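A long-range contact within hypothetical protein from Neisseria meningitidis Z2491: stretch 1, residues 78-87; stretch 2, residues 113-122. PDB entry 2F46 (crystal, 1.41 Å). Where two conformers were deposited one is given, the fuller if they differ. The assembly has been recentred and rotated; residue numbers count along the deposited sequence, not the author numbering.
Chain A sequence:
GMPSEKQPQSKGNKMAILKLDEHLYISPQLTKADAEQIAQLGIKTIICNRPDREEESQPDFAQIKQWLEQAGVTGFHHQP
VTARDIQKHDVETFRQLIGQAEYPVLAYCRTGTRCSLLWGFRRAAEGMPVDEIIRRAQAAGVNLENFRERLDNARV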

# COMPACT_ATOMS: atom_id res chain seq x y z
N HIS A 78 -1.37 6.05 -9.15
CA HIS A 78 0.06 5.90 -9.05
C HIS A 78 0.65 6.98 -8.15
O HIS A 78 0.65 8.19 -8.48
CB HIS A 78 0.72 5.96 -10.42
CG HIS A 78 2.09 5.38 -10.46
ND1 HIS A 78 2.89 5.41 -11.60
CD2 HIS A 78 2.83 4.78 -9.51
CE1 HIS A 78 4.05 4.85 -11.33
NE2 HIS A 78 4.04 4.44 -10.07
N GLN A 79 1.07 6.55 -6.95
CA GLN A 79 1.54 7.46 -5.92
C GLN A 79 2.93 6.99 -5.54
O GLN A 79 3.18 6.48 -4.43
CB GLN A 79 0.58 7.50 -4.72
CG GLN A 79 1.06 8.56 -3.70
CD GLN A 79 0.68 8.35 -2.25
OE1 GLN A 79 -0.03 7.38 -1.89
NE2 GLN A 79 1.16 9.25 -1.40
N PRO A 80 3.89 7.14 -6.44
CA PRO A 80 5.21 6.61 -6.19
C PRO A 80 5.94 7.37 -5.05
O PRO A 80 5.88 8.60 -4.96
CB PRO A 80 5.91 6.80 -7.53
CG PRO A 80 5.27 7.98 -8.08
CD PRO A 80 3.84 7.88 -7.72
N VAL A 81 6.57 6.59 -4.17
CA VAL A 81 7.47 7.11 -3.15
C VAL A 81 8.66 6.18 -3.00
O VAL A 81 8.67 5.04 -3.48
CB VAL A 81 6.77 7.26 -1.79
CG1 VAL A 81 5.49 8.12 -1.92
CG2 VAL A 81 6.42 5.89 -1.20
N THR A 82 9.69 6.63 -2.29
CA THR A 82 10.68 5.75 -1.70
C THR A 82 10.57 5.82 -0.18
O THR A 82 10.15 6.84 0.39
CB THR A 82 12.11 6.06 -2.16
OG1 THR A 82 12.47 7.32 -1.62
CG2 THR A 82 12.20 6.09 -3.68
N ALA A 83 10.84 4.70 0.50
CA ALA A 83 10.68 4.68 1.95
C ALA A 83 11.46 5.79 2.61
O ALA A 83 10.98 6.48 3.53
CB ALA A 83 11.05 3.33 2.51
N ARG A 84 12.67 6.00 2.10
CA ARG A 84 13.57 7.05 2.57
C ARG A 84 12.93 8.45 2.47
O ARG A 84 13.07 9.24 3.42
CB ARG A 84 14.86 7.01 1.73
CG ARG A 84 15.70 8.30 1.80
CD ARG A 84 17.06 8.20 1.08
NE ARG A 84 18.03 9.16 1.63
CZ ARG A 84 18.62 9.03 2.81
NH1 ARG A 84 18.34 7.99 3.59
NH2 ARG A 84 19.48 9.96 3.23
N ASP A 85 12.26 8.73 1.37
CA ASP A 85 11.82 10.11 1.07
C ASP A 85 10.39 10.42 1.46
O ASP A 85 9.92 11.54 1.24
CB ASP A 85 12.03 10.44 -0.40
N ILE A 86 9.69 9.47 2.09
CA ILE A 86 8.30 9.71 2.48
C ILE A 86 8.24 10.92 3.42
O ILE A 86 8.96 10.98 4.43
CB ILE A 86 7.71 8.48 3.21
CG1 ILE A 86 7.42 7.38 2.20
CG2 ILE A 86 6.42 8.86 3.96
CD1 ILE A 86 7.05 6.06 2.86
N GLN A 87 7.38 11.88 3.05
CA GLN A 87 7.17 13.08 3.82
C GLN A 87 5.70 13.20 4.15
O GLN A 87 4.87 12.40 3.72
CB GLN A 87 7.62 14.30 3.01
CG GLN A 87 9.09 14.36 2.76
CD GLN A 87 9.50 15.65 2.12
OE1 GLN A 87 9.47 15.80 0.89
NE2 GLN A 87 9.89 16.61 2.95
N THR A 113 6.16 -2.46 2.06
CA THR A 113 6.74 -1.61 3.11
C THR A 113 6.28 -0.16 2.99
O THR A 113 5.91 0.47 3.97
CB THR A 113 8.27 -1.68 3.05
OG1 THR A 113 8.63 -3.05 3.33
CG2 THR A 113 8.92 -0.77 4.08
N ARG A 114 6.34 0.37 1.78
CA ARG A 114 5.98 1.79 1.64
C ARG A 114 4.52 2.05 1.95
O ARG A 114 4.21 3.06 2.61
CB ARG A 114 6.34 2.30 0.25
CG ARG A 114 7.83 2.48 0.07
CD ARG A 114 8.22 2.63 -1.43
NE ARG A 114 8.59 1.34 -1.98
CZ ARG A 114 9.30 1.21 -3.09
NH1 ARG A 114 9.65 2.26 -3.80
NH2 ARG A 114 9.68 -0.01 -3.47
N CYS A 115 3.63 1.15 1.51
CA CYS A 115 2.21 1.24 1.81
C CYS A 115 2.00 1.25 3.33
O CYS A 115 1.29 2.09 3.92
CB CYS A 115 1.44 0.10 1.14
SG CYS A 115 1.96 -0.25 -0.59
N SER A 116 2.68 0.30 3.98
CA SER A 116 2.53 0.13 5.41
C SER A 116 3.06 1.34 6.16
O SER A 116 2.52 1.74 7.20
CB SER A 116 3.20 -1.17 5.85
OG SER A 116 2.66 -2.30 5.20
N LEU A 117 4.11 1.96 5.65
CA LEU A 117 4.61 3.19 6.26
C LEU A 117 3.67 4.38 6.05
O LEU A 117 3.47 5.20 6.97
CB LEU A 117 5.97 3.54 5.71
CG LEU A 117 7.13 2.73 6.22
CD1 LEU A 117 8.36 3.04 5.44
CD2 LEU A 117 7.40 3.02 7.67
N LEU A 118 3.13 4.54 4.86
CA LEU A 118 2.20 5.64 4.63
C LEU A 118 1.00 5.51 5.58
O LEU A 118 0.56 6.52 6.17
CB LEU A 118 1.76 5.66 3.16
CG LEU A 118 2.88 6.07 2.20
CD1 LEU A 118 2.48 5.71 0.79
CD2 LEU A 118 3.21 7.56 2.29
N TRP A 119 0.48 4.30 5.72
CA TRP A 119 -0.60 3.98 6.67
C TRP A 119 -0.13 4.26 8.07
O TRP A 119 -0.76 4.99 8.85
CB TRP A 119 -1.01 2.51 6.52
CG TRP A 119 -1.99 2.03 7.48
CD1 TRP A 119 -3.34 2.09 7.36
CD2 TRP A 119 -1.71 1.35 8.69
NE1 TRP A 119 -3.93 1.54 8.48
CE2 TRP A 119 -2.95 1.07 9.31
CE3 TRP A 119 -0.53 0.98 9.33
CZ2 TRP A 119 -3.04 0.41 10.52
CZ3 TRP A 119 -0.62 0.30 10.54
CH2 TRP A 119 -1.86 0.06 11.13
N GLY A 120 1.05 3.75 8.41
CA GLY A 120 1.54 3.78 9.79
C GLY A 120 1.89 5.16 10.29
O GLY A 120 1.65 5.47 11.45
N PHE A 121 2.48 6.02 9.48
CA PHE A 121 2.76 7.41 9.88
C PHE A 121 1.47 8.16 10.25
O PHE A 121 1.47 9.02 11.16
CB PHE A 121 3.48 8.16 8.76
CG PHE A 121 4.93 7.83 8.64
CD1 PHE A 121 5.75 7.85 9.71
CD2 PHE A 121 5.47 7.51 7.39
CE1 PHE A 121 7.09 7.55 9.55
CE2 PHE A 121 6.80 7.23 7.24
CZ PHE A 121 7.59 7.22 8.28
N ARG A 122 0.41 7.85 9.53
CA ARG A 122 -0.90 8.48 9.79
C ARG A 122 -1.48 7.99 11.12
O ARG A 122 -1.98 8.82 11.92
CB ARG A 122 -1.85 8.23 8.62
CG ARG A 122 -3.23 8.77 8.77
CD ARG A 122 -3.25 10.26 8.95
NE ARG A 122 -4.41 10.62 9.76
CZ ARG A 122 -4.59 11.80 10.34
NH1 ARG A 122 -3.72 12.79 10.18
NH2 ARG A 122 -5.69 11.99 11.06

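An irregular segment (78-87) packs against a helix (113-122) in the same chain, burying 431 Å² summed over both sides. The helix is held by its own i to i+4 hydrogen bonds, such as Leu 118 N to Arg 114 O (2.9 Å). The helical repeat places Arg 114, Leu 117, Leu 118 and Phe 121 on one face, and in this packing their CA-to-CB bonds point toward the segment. From Ala 83 to Ile 86 the segment follows this face: the CA atoms of Ala 83 and Arg 114 lie 5.5 Å apart, and those of Ile 86 and Leu 118 7.6 Å. A turn from Thr 82 to Asp 85 is closed by a hydrogen bond from Asp 85 N to Thr 82 O (3.0 Å) and a weak one to Thr 82 OG1 (3.3 Å).

One hydrogen bond crosses the interface, from Arg 114 NH1 to Val 81 O (3.0 Å, N-H...O angle 163°). The carbonyl lies at the edge of the guanidinium, near its plane, where an N-H can point almost straight at it; because the acceptor is backbone, the bond ties the helix to the path of the loop. The aliphatic part of the same arginine packs against the segment, with Arg 114 CD 3.7 Å from Val 81 CG2 and Arg 114 CG 4.1 Å from Ala 83 CB.

Among the apolar contacts, Ile 86, buried, with its CA-to-CB bond toward the helix, has the largest area covered in its stretch. Ile 86 CG2 meets Leu 118 CD2 at 3.8 Å and Phe 121 CE2 at 3.7 Å, while Ile 86 CD1 approaches Leu 117 CB at 4.0 Å. These are van der Waals contacts that keep hydrocarbon away from solvent. Ala 83 CB adds a contact with Leu 117 CD1 (4.0 Å), and Val 81 CG2 a looser one with Leu 118 CD1 (4.4 Å).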